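PDB 3QOC: putative metallopeptidase from Corynebacterium diphtheriae, which is probably a metal-dependent aminopeptidase of the creatinase/prolidase type, represented here by its N-terminal domain alone. Local coordinates for residues R9-L17 with H36-T44; G95-Y105 with D121-I131. All coordinates share one frame; numbering follows the deposited sequence.

Contact 1: residues R9-L17 with H36-T44; sequences RFLQRRRAL and HIRYLSGFT. With SO4 (sulfate ion), chain F.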
loop_
_atom_site.group_PDB
_atom_site.type_symbol
_atom_site.label_atom_id
_atom_site.label_comp_id
_atom_site.label_asym_id
_atom_site.label_seq_id
_atom_site.Cartn_x
_atom_site.Cartn_y
_atom_site.Cartn_z
ATOM N N ARG A 9 -13.089 5.302 10.240
ATOM C CA ARG A 9 -12.976 5.915 8.939
ATOM C C ARG A 9 -11.805 5.390 8.044
ATOM O O ARG A 9 -11.909 5.420 6.834
ATOM C CB ARG A 9 -12.843 7.405 9.106
ATOM C CG ARG A 9 -11.568 7.922 9.894
ATOM C CD ARG A 9 -11.704 9.457 10.054
ATOM N NE ARG A 9 -10.619 10.133 10.701
ATOM C CZ ARG A 9 -10.406 10.151 12.015
ATOM N NH1 ARG A 9 -11.201 9.486 12.826
ATOM N NH2 ARG A 9 -9.390 10.840 12.536
ATOM N N PHE A 10 -10.717 4.920 8.633
ATOM C CA PHE A 10 -9.600 4.475 7.838
ATOM C C PHE A 10 -10.002 3.140 7.211
ATOM O O PHE A 10 -9.709 2.924 6.041
ATOM C CB PHE A 10 -8.324 4.382 8.698
ATOM C CG PHE A 10 -7.968 5.701 9.376
ATOM C CD1 PHE A 10 -7.404 6.735 8.642
ATOM C CD2 PHE A 10 -8.259 5.912 10.750
ATOM C CE1 PHE A 10 -7.105 7.961 9.237
ATOM C CE2 PHE A 10 -7.958 7.118 11.364
ATOM C CZ PHE A 10 -7.373 8.170 10.585
ATOM N N LEU A 11 -10.704 2.281 7.963
ATOM C CA LEU A 11 -11.229 0.999 7.409
ATOM C C LEU A 11 -12.200 1.308 6.276
ATOM O O LEU A 11 -12.097 0.735 5.174
ATOM C CB LEU A 11 -11.843 0.098 8.496
ATOM C CG LEU A 11 -12.269 -1.329 8.054
ATOM C CD1 LEU A 11 -11.153 -2.066 7.383
ATOM C CD2 LEU A 11 -12.709 -2.199 9.171
ATOM N N GLN A 12 -13.050 2.301 6.480
ATOM C CA GLN A 12 -13.982 2.743 5.397
ATOM C C GLN A 12 -13.324 3.284 4.115
ATOM O O GLN A 12 -13.774 3.048 2.997
ATOM C CB GLN A 12 -15.047 3.739 5.959
ATOM C CG GLN A 12 -15.970 3.066 7.076
ATOM C CD GLN A 12 -16.974 4.029 7.750
ATOM O OE1 GLN A 12 -16.720 5.231 7.901
ATOM N NE2 GLN A 12 -18.105 3.478 8.185
ATOM N N ARG A 13 -12.227 4.021 4.267
ATOM C CA ARG A 13 -11.539 4.548 3.114
ATOM C C ARG A 13 -10.855 3.424 2.350
ATOM O O ARG A 13 -10.725 3.465 1.156
ATOM C CB ARG A 13 -10.500 5.558 3.644
ATOM C CG ARG A 13 -11.223 6.858 4.062
ATOM C CD ARG A 13 -10.404 7.616 5.092
ATOM N NE ARG A 13 -11.042 8.873 5.486
ATOM C CZ ARG A 13 -10.456 9.795 6.214
ATOM N NH1 ARG A 13 -9.184 9.654 6.604
ATOM N NH2 ARG A 13 -11.119 10.890 6.523
ATOM N N ARG A 14 -10.313 2.486 3.086
ATOM C CA ARG A 14 -9.663 1.317 2.467
ATOM C C ARG A 14 -10.679 0.518 1.695
ATOM O O ARG A 14 -10.429 0.208 0.542
ATOM C CB ARG A 14 -8.947 0.453 3.500
ATOM C CG ARG A 14 -7.735 1.188 4.096
ATOM C CD ARG A 14 -6.760 0.281 4.783
ATOM N NE ARG A 14 -7.249 -0.425 5.939
ATOM C CZ ARG A 14 -7.411 0.106 7.162
ATOM N NH1 ARG A 14 -7.144 1.380 7.434
ATOM N NH2 ARG A 14 -7.808 -0.655 8.125
ATOM N N ARG A 15 -11.835 0.230 2.324
ATOM C CA ARG A 15 -12.943 -0.475 1.692
ATOM C C ARG A 15 -13.354 0.257 0.383
ATOM O O ARG A 15 -13.385 -0.371 -0.642
ATOM C CB ARG A 15 -14.121 -0.662 2.690
ATOM C CG ARG A 15 -15.405 -1.081 1.996
ATOM C CD ARG A 15 -16.455 -1.942 2.809
ATOM N NE ARG A 15 -16.113 -2.200 4.216
ATOM C CZ ARG A 15 -16.457 -1.432 5.256
ATOM N NH1 ARG A 15 -17.186 -0.314 5.092
ATOM N NH2 ARG A 15 -16.064 -1.786 6.483
ATOM N N ALA A 16 -13.509 1.591 0.396
ATOM C CA ALA A 16 -13.851 2.292 -0.834
ATOM C C ALA A 16 -12.759 2.138 -1.928
ATOM O O ALA A 16 -13.090 1.935 -3.076
ATOM C CB ALA A 16 -14.107 3.801 -0.560
ATOM N N LEU A 17 -11.471 2.204 -1.564
ATOM C CA LEU A 17 -10.401 2.009 -2.530
ATOM C C LEU A 17 -10.437 0.576 -3.054
ATOM O O LEU A 17 -10.266 0.355 -4.245
ATOM C CB LEU A 17 -9.036 2.323 -1.910
ATOM C CG LEU A 17 -7.778 2.121 -2.784
ATOM C CD1 LEU A 17 -7.962 2.900 -4.086
ATOM C CD2 LEU A 17 -6.501 2.632 -2.040
ATOM N N HIS A 36 -1.577 10.187 1.118
ATOM C CA HIS A 36 -2.493 9.073 0.779
ATOM C C HIS A 36 -2.406 7.973 1.788
ATOM O O HIS A 36 -3.453 7.507 2.294
ATOM C CB HIS A 36 -2.308 8.558 -0.638
ATOM C CG HIS A 36 -2.604 9.587 -1.684
ATOM N ND1 HIS A 36 -2.249 9.429 -3.006
ATOM C CD2 HIS A 36 -3.200 10.806 -1.601
ATOM C CE1 HIS A 36 -2.575 10.509 -3.680
ATOM N NE2 HIS A 36 -3.168 11.365 -2.853
ATOM N N ILE A 37 -1.204 7.618 2.226
ATOM C CA ILE A 37 -1.061 6.530 3.243
ATOM C C ILE A 37 -1.723 6.975 4.568
ATOM O O ILE A 37 -2.382 6.190 5.299
ATOM C CB ILE A 37 0.398 6.180 3.422
ATOM C CG1 ILE A 37 0.959 5.492 2.158
ATOM C CG2 ILE A 37 0.587 5.436 4.665
ATOM C CD1 ILE A 37 2.463 5.475 2.042
ATOM N N ARG A 38 -1.548 8.250 4.897
ATOM C CA ARG A 38 -2.109 8.796 6.131
ATOM C C ARG A 38 -3.636 8.771 6.104
ATOM O O ARG A 38 -4.284 8.396 7.080
ATOM C CB ARG A 38 -1.611 10.224 6.362
ATOM C CG ARG A 38 -1.550 10.631 7.824
ATOM C CD ARG A 38 -2.909 11.086 8.328
ATOM N NE ARG A 38 -3.666 11.793 7.298
ATOM C CZ ARG A 38 -4.974 12.024 7.358
ATOM N NH1 ARG A 38 -5.675 11.605 8.403
ATOM N NH2 ARG A 38 -5.580 12.674 6.375
ATOM N N TYR A 39 -4.196 9.177 4.970
ATOM C CA TYR A 39 -5.622 9.222 4.769
ATOM C C TYR A 39 -6.183 7.779 4.927
ATOM O O TYR A 39 -7.239 7.572 5.564
ATOM C CB TYR A 39 -5.873 9.816 3.362
ATOM C CG TYR A 39 -7.319 9.844 2.935
ATOM C CD1 TYR A 39 -8.150 10.908 3.271
ATOM C CD2 TYR A 39 -7.854 8.802 2.219
ATOM C CE1 TYR A 39 -9.487 10.913 2.879
ATOM C CE2 TYR A 39 -9.240 8.796 1.774
ATOM C CZ TYR A 39 -10.020 9.846 2.128
ATOM O OH TYR A 39 -11.325 9.825 1.751
ATOM N N LEU A 40 -5.492 6.803 4.351
ATOM C CA LEU A 40 -5.963 5.407 4.368
ATOM C C LEU A 40 -5.639 4.612 5.616
ATOM O O LEU A 40 -6.303 3.582 5.906
ATOM C CB LEU A 40 -5.412 4.676 3.182
ATOM C CG LEU A 40 -5.868 5.105 1.803
ATOM C CD1 LEU A 40 -4.952 4.497 0.750
ATOM C CD2 LEU A 40 -7.354 4.749 1.557
ATOM N N SER A 41 -4.673 5.077 6.427
ATOM C CA SER A 41 -4.259 4.264 7.592
ATOM C C SER A 41 -4.204 4.985 8.905
ATOM O O SER A 41 -4.394 4.356 9.933
ATOM C CB SER A 41 -2.859 3.686 7.344
ATOM O OG SER A 41 -1.910 4.752 7.366
ATOM N N GLY A 42 -3.957 6.285 8.922
ATOM C CA GLY A 42 -3.783 6.969 10.222
ATOM C C GLY A 42 -2.290 7.162 10.580
ATOM O O GLY A 42 -1.953 7.865 11.563
ATOM N N PHE A 43 -1.385 6.570 9.781
ATOM C CA PHE A 43 0.065 6.671 10.089
ATOM C C PHE A 43 0.522 8.026 9.649
ATOM O O PHE A 43 0.310 8.382 8.501
ATOM C CB PHE A 43 0.863 5.619 9.370
ATOM C CG PHE A 43 2.339 5.740 9.543
ATOM C CD1 PHE A 43 2.923 5.599 10.789
ATOM C CD2 PHE A 43 3.147 6.064 8.443
ATOM C CE1 PHE A 43 4.312 5.677 10.952
ATOM C CE2 PHE A 43 4.562 6.178 8.597
ATOM C CZ PHE A 43 5.146 5.981 9.853
ATOM N N THR A 44 1.088 8.804 10.578
ATOM C CA THR A 44 1.556 10.172 10.317
ATOM C C THR A 44 3.090 10.316 10.106
ATOM O O THR A 44 3.577 11.398 10.028
ATOM C CB THR A 44 1.182 11.111 11.471
ATOM O OG1 THR A 44 1.813 10.671 12.678
ATOM C CG2 THR A 44 -0.344 11.121 11.714
HETATM S S SO4 F . -8.722 12.855 8.885
HETATM O O1 SO4 F . -10.128 12.806 8.588
HETATM O O2 SO4 F . -8.285 13.457 7.658
HETATM O O3 SO4 F . -8.461 13.674 10.050
HETATM O O4 SO4 F . -8.262 11.519 9.237
HETATM O O HOH W 1 -6.234 1.985 10.106
#
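Phe10, Arg13 and Arg14 of helix 9-19 pack against the C-terminal turn of helix 34-41 in a mixed polar and aromatic helix-helix contact. The pair lies on the sheet, Leu17 against Ile52 and Leu40 against strands 28-31 and 49-53; the axes of the two segments approach to 8.1 Å, with 113° between their directions. Arg13 NH1 reaches Tyr39 O at 3.0 Å, in the carbonyl plane and on a lone pair, while Arg14 NH1 gives a bond of 2.8 Å to Leu40 O that lies within its own guanidinium plane. A water joins Arg14 NH1 to Ser41 O, and Asp76 pairs with Arg14 NH2.

The extended Arg13 chain runs over one face of the Tyr39 ring. Its guanidinium lies flat on that ring, planes 4° apart, a cation-pi stack with Arg13 CZ 4.1 Å from the ring centroid. Phe10 turns one ring face to Gly42, whose CA makes a CH-pi contact. Deeper in, Leu17 CD2 meets Leu40 CD1 at 3.7 Å.

A sulfate, probably from the crystallisation liquor, is held by three arginines: Arg38 NH1 bonds its O4 at 2.7 Å, Arg13 NH2 its O1 at 3.0 Å and Arg9 NE its O4 at 3.1 Å. The arrangement is that of a helix C-terminus ended by a positive-phi glycine, Gly42, with an ST turn from Ser41 OG to Phe43 N and the carbonyls of Tyr39 and Leu40 gripped by arginines.

Contact 2: residues G95-Y105 with D121-I131; sequences GPKRVGFEADY and DVELIPVTGAI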
loop_
_atom_site.group_PDB
_atom_site.type_symbol
_atom_site.label_atom_id
_atom_site.label_comp_id
_atom_site.label_asym_id
_atom_site.label_seq_id
_atom_site.Cartn_x
_atom_site.Cartn_y
_atom_site.Cartn_z
ATOM N N GLY A 95 2.897 -14.306 -7.117
ATOM C CA GLY A 95 2.033 -14.082 -8.279
ATOM C C GLY A 95 0.984 -15.153 -8.456
ATOM O O GLY A 95 0.973 -16.139 -7.726
ATOM N N PRO A 96 0.092 -14.993 -9.433
ATOM C CA PRO A 96 -0.042 -13.915 -10.319
ATOM C C PRO A 96 -0.884 -12.800 -9.690
ATOM O O PRO A 96 -1.826 -13.089 -8.953
ATOM C CB PRO A 96 -0.743 -14.530 -11.534
ATOM C CG PRO A 96 -1.258 -15.830 -11.115
ATOM C CD PRO A 96 -0.917 -16.044 -9.690
ATOM N N LYS A 97 -0.540 -11.546 -9.988
ATOM C CA LYS A 97 -1.190 -10.388 -9.352
ATOM C C LYS A 97 -0.883 -9.188 -10.225
ATOM O O LYS A 97 0.266 -9.018 -10.660
ATOM C CB LYS A 97 -0.652 -10.175 -7.916
ATOM C CG LYS A 97 -1.595 -9.516 -6.824
ATOM C CD LYS A 97 -2.429 -10.548 -6.006
ATOM C CE LYS A 97 -2.515 -10.251 -4.445
ATOM N NZ LYS A 97 -3.794 -9.556 -3.841
ATOM N N ARG A 98 -1.908 -8.372 -10.485
ATOM C CA ARG A 98 -1.754 -7.065 -11.059
ATOM C C ARG A 98 -1.785 -6.059 -9.947
ATOM O O ARG A 98 -2.777 -5.943 -9.188
ATOM C CB ARG A 98 -2.848 -6.789 -12.081
ATOM C CG ARG A 98 -2.810 -7.802 -13.249
ATOM C CD ARG A 98 -4.043 -7.775 -14.181
ATOM N NE ARG A 98 -4.363 -6.408 -14.651
ATOM C CZ ARG A 98 -3.929 -5.805 -15.781
ATOM N NH1 ARG A 98 -3.114 -6.422 -16.677
ATOM N NH2 ARG A 98 -4.326 -4.532 -16.017
ATOM N N VAL A 99 -0.668 -5.338 -9.824
ATOM C CA VAL A 99 -0.470 -4.396 -8.722
ATOM C C VAL A 99 -0.375 -2.994 -9.299
ATOM O O VAL A 99 0.542 -2.717 -10.066
ATOM C CB VAL A 99 0.787 -4.696 -7.950
ATOM C CG1 VAL A 99 0.975 -3.638 -6.822
ATOM C CG2 VAL A 99 0.678 -6.052 -7.370
ATOM N N GLY A 100 -1.355 -2.163 -8.993
ATOM C CA GLY A 100 -1.359 -0.761 -9.412
ATOM C C GLY A 100 -0.355 0.069 -8.606
ATOM O O GLY A 100 -0.058 -0.291 -7.488
ATOM N N PHE A 101 0.136 1.182 -9.170
ATOM C CA PHE A 101 0.982 2.120 -8.477
ATOM C C PHE A 101 0.630 3.533 -8.833
ATOM O O PHE A 101 0.012 3.776 -9.843
ATOM C CB PHE A 101 2.504 1.835 -8.700
ATOM C CG PHE A 101 2.950 2.020 -10.096
ATOM C CD1 PHE A 101 3.495 3.232 -10.506
ATOM C CD2 PHE A 101 2.906 0.971 -11.002
ATOM C CE1 PHE A 101 3.899 3.427 -11.821
ATOM C CE2 PHE A 101 3.349 1.153 -12.289
ATOM C CZ PHE A 101 3.842 2.398 -12.700
ATOM N N GLU A 102 1.010 4.479 -8.007
ATOM C CA GLU A 102 0.576 5.821 -8.222
ATOM C C GLU A 102 1.523 6.498 -9.254
ATOM O O GLU A 102 2.577 7.089 -8.927
ATOM C CB GLU A 102 0.559 6.563 -6.902
ATOM C CG GLU A 102 -0.347 5.978 -5.911
ATOM C CD GLU A 102 -0.308 6.762 -4.595
ATOM O OE1 GLU A 102 0.585 6.495 -3.744
ATOM O OE2 GLU A 102 -1.157 7.661 -4.430
ATOM N N ALA A 103 1.138 6.436 -10.496
ATOM C CA ALA A 103 2.077 6.807 -11.573
ATOM C C ALA A 103 2.269 8.335 -11.611
ATOM O O ALA A 103 3.252 8.829 -12.102
ATOM C CB ALA A 103 1.557 6.273 -12.954
ATOM N N ASP A 104 1.311 9.059 -11.056
ATOM C CA ASP A 104 1.430 10.484 -10.958
ATOM C C ASP A 104 2.410 10.932 -9.871
ATOM O O ASP A 104 2.735 12.130 -9.817
ATOM C CB ASP A 104 0.052 11.098 -10.602
ATOM C CG ASP A 104 -0.954 11.020 -11.728
ATOM O OD1 ASP A 104 -0.562 10.656 -12.884
ATOM O OD2 ASP A 104 -2.140 11.338 -11.444
ATOM N N TYR A 105 2.817 10.013 -8.983
ATOM C CA TYR A 105 3.643 10.376 -7.864
ATOM C C TYR A 105 4.976 9.683 -7.830
ATOM O O TYR A 105 5.936 10.208 -7.275
ATOM C CB TYR A 105 2.919 10.131 -6.528
ATOM C CG TYR A 105 1.645 10.922 -6.386
ATOM C CD1 TYR A 105 1.624 12.140 -5.721
ATOM C CD2 TYR A 105 0.467 10.491 -6.972
ATOM C CE1 TYR A 105 0.436 12.880 -5.603
ATOM C CE2 TYR A 105 -0.688 11.189 -6.839
ATOM C CZ TYR A 105 -0.695 12.383 -6.139
ATOM O OH TYR A 105 -1.855 13.100 -6.065
ATOM N N ASP A 121 5.480 -13.310 -11.976
ATOM C CA ASP A 121 4.085 -13.103 -12.403
ATOM C C ASP A 121 3.346 -11.957 -11.721
ATOM O O ASP A 121 2.103 -11.903 -11.711
ATOM C CB ASP A 121 3.276 -14.418 -12.231
ATOM C CG ASP A 121 3.732 -15.496 -13.228
ATOM O OD1 ASP A 121 3.730 -15.158 -14.441
ATOM O OD2 ASP A 121 4.100 -16.631 -12.787
ATOM N N VAL A 122 4.099 -11.048 -11.143
ATOM C CA VAL A 122 3.513 -9.799 -10.617
ATOM C C VAL A 122 3.703 -8.679 -11.600
ATOM O O VAL A 122 4.796 -8.272 -11.844
ATOM C CB VAL A 122 4.159 -9.399 -9.283
ATOM C CG1 VAL A 122 3.519 -8.088 -8.670
ATOM C CG2 VAL A 122 4.052 -10.581 -8.227
ATOM N N GLU A 123 2.632 -8.133 -12.139
ATOM C CA GLU A 123 2.724 -7.039 -13.070
ATOM C C GLU A 123 2.376 -5.697 -12.387
ATOM O O GLU A 123 1.341 -5.606 -11.730
ATOM C CB GLU A 123 1.764 -7.348 -14.206
ATOM C CG GLU A 123 1.773 -6.344 -15.353
ATOM C CD GLU A 123 0.912 -6.733 -16.581
ATOM O OE1 GLU A 123 0.060 -7.696 -16.525
ATOM O OE2 GLU A 123 1.142 -6.058 -17.615
ATOM N N LEU A 124 3.241 -4.682 -12.533
ATOM C CA LEU A 124 2.975 -3.313 -12.073
ATOM C C LEU A 124 2.215 -2.538 -13.095
ATOM O O LEU A 124 2.619 -2.514 -14.240
ATOM C CB LEU A 124 4.275 -2.571 -11.784
ATOM C CG LEU A 124 4.885 -2.900 -10.398
ATOM C CD1 LEU A 124 4.745 -4.302 -9.928
ATOM C CD2 LEU A 124 6.382 -2.557 -10.391
ATOM N N ILE A 125 1.120 -1.894 -12.689
ATOM C CA ILE A 125 0.232 -1.173 -13.565
ATOM C C ILE A 125 0.139 0.323 -13.191
ATOM O O ILE A 125 -0.298 0.657 -12.077
ATOM C CB ILE A 125 -1.224 -1.719 -13.406
ATOM C CG1 ILE A 125 -1.298 -3.259 -13.616
ATOM C CG2 ILE A 125 -2.161 -1.000 -14.333
ATOM C CD1 ILE A 125 -0.770 -3.684 -14.972
ATOM N N PRO A 126 0.464 1.224 -14.129
ATOM C CA PRO A 126 0.353 2.658 -13.840
ATOM C C PRO A 126 -1.073 3.108 -13.668
ATOM O O PRO A 126 -1.867 2.988 -14.583
ATOM C CB PRO A 126 0.980 3.339 -15.084
ATOM C CG PRO A 126 0.910 2.269 -16.194
ATOM C CD PRO A 126 1.067 0.949 -15.463
ATOM N N VAL A 127 -1.407 3.637 -12.509
ATOM C CA VAL A 127 -2.742 4.137 -12.261
ATOM C C VAL A 127 -2.590 5.610 -12.001
ATOM O O VAL A 127 -1.763 5.995 -11.181
ATOM C CB VAL A 127 -3.331 3.449 -11.023
ATOM C CG1 VAL A 127 -4.689 4.004 -10.675
ATOM C CG2 VAL A 127 -3.356 1.931 -11.229
ATOM N N THR A 128 -3.347 6.436 -12.730
ATOM C CA THR A 128 -3.351 7.897 -12.541
ATOM C C THR A 128 -4.464 8.375 -11.558
ATOM O O THR A 128 -5.425 7.671 -11.303
ATOM C CB THR A 128 -3.525 8.633 -13.896
ATOM O OG1 THR A 128 -4.819 8.355 -14.421
ATOM C CG2 THR A 128 -2.476 8.191 -14.926
ATOM N N GLY A 129 -4.326 9.600 -11.046
ATOM C CA GLY A 129 -5.255 10.174 -10.079
ATOM C C GLY A 129 -4.748 10.122 -8.617
ATOM O O GLY A 129 -3.775 9.434 -8.295
ATOM N N ALA A 130 -5.432 10.847 -7.731
ATOM C CA ALA A 130 -5.186 10.797 -6.289
ATOM C C ALA A 130 -6.042 9.655 -5.660
ATOM O O ALA A 130 -7.134 9.907 -5.178
ATOM C CB ALA A 130 -5.528 12.214 -5.646
ATOM N N ILE A 131 -5.547 8.411 -5.734
ATOM C CA ILE A 131 -6.294 7.189 -5.358
ATOM C C ILE A 131 -7.849 7.334 -5.484
ATOM O O ILE A 131 -8.554 7.755 -4.528
ATOM C CB ILE A 131 -5.882 6.715 -3.931
ATOM C CG1 ILE A 131 -5.840 7.912 -2.982
ATOM C CG2 ILE A 131 -4.478 6.002 -3.923
ATOM C CD1 ILE A 131 -5.965 7.573 -1.473
HETATM O O HOH W 2 5.120 -14.082 -8.968
HETATM O O HOH W 3 -1.449 8.481 -9.612
#
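Lys97 to Glu102 and Val122 to Val127 are the parallel strand pair of a beta-alpha-beta unit, crossed over through helix 108-117, with strand 122-127 at the edge of the sheet. The backbone supplies most of the bonding. Seven hydrogen bonds alternate between the strands, from Lys97 N to Asp121 O through to Ala103 N to Val127 O; the straightest is Val99 N to Glu123 O, 2.8 Å with an N-H...O angle of 179°. CA-H...O contacts, such as Leu124 CA to Val99 O, fill in between them.

Apolar packing follows on the face bearing Val99, Phe101 and Leu124. Val99 CG2 touches Val122 CG1 at 3.7 Å. Phe101 CG stands between the backbone N and the carbonyl carbon (chi1 65°), which lays the ring over Pro126 on the adjacent strand; Pro126 CA makes a CH-pi contact 3.9 Å from the Phe101 ring centroid. Helix 108-117 covers this side through Cys111 and Leu114.

On the other face, Ile125 CD1 rests over the Arg98 guanidinium, 3.8 Å from NH2. Arg98 NH1 also makes a long salt bridge of 3.4 Å to Glu123 OE1, the guanidinium and carboxylate planes being 78° apart; Arg98 NE bonds Arg25 O.

Beyond the strands, Gly129 N donates to Asp104 OD2 at 2.8 Å, coming from above the carboxylate plane. The backbone ladder thus fixes the register, and the side chains add packing on both faces.

Overall arrangement
Both segments of contact 1 precede those of contact 2 in the chain, and the centres of the two contacts lie about 18 Å apart within one creatinase/prolidase N-terminal domain. Contact 2 forms one margin of the six-stranded mixed sheet, its strand 97-102 lying next to strand 28-31. Contact 1 is a helix pair packed on the same sheet, and strand 28-31 is touched by side chains from both contacts. The two meet at His36, whose ND1 lies 2.5 Å from Glu102 OE2, a probable hydrogen bond, and whose ring packs near Tyr105 and Ile131. Helix 34-41 therefore connects both contacts, tying the helical layer to the sheet margin.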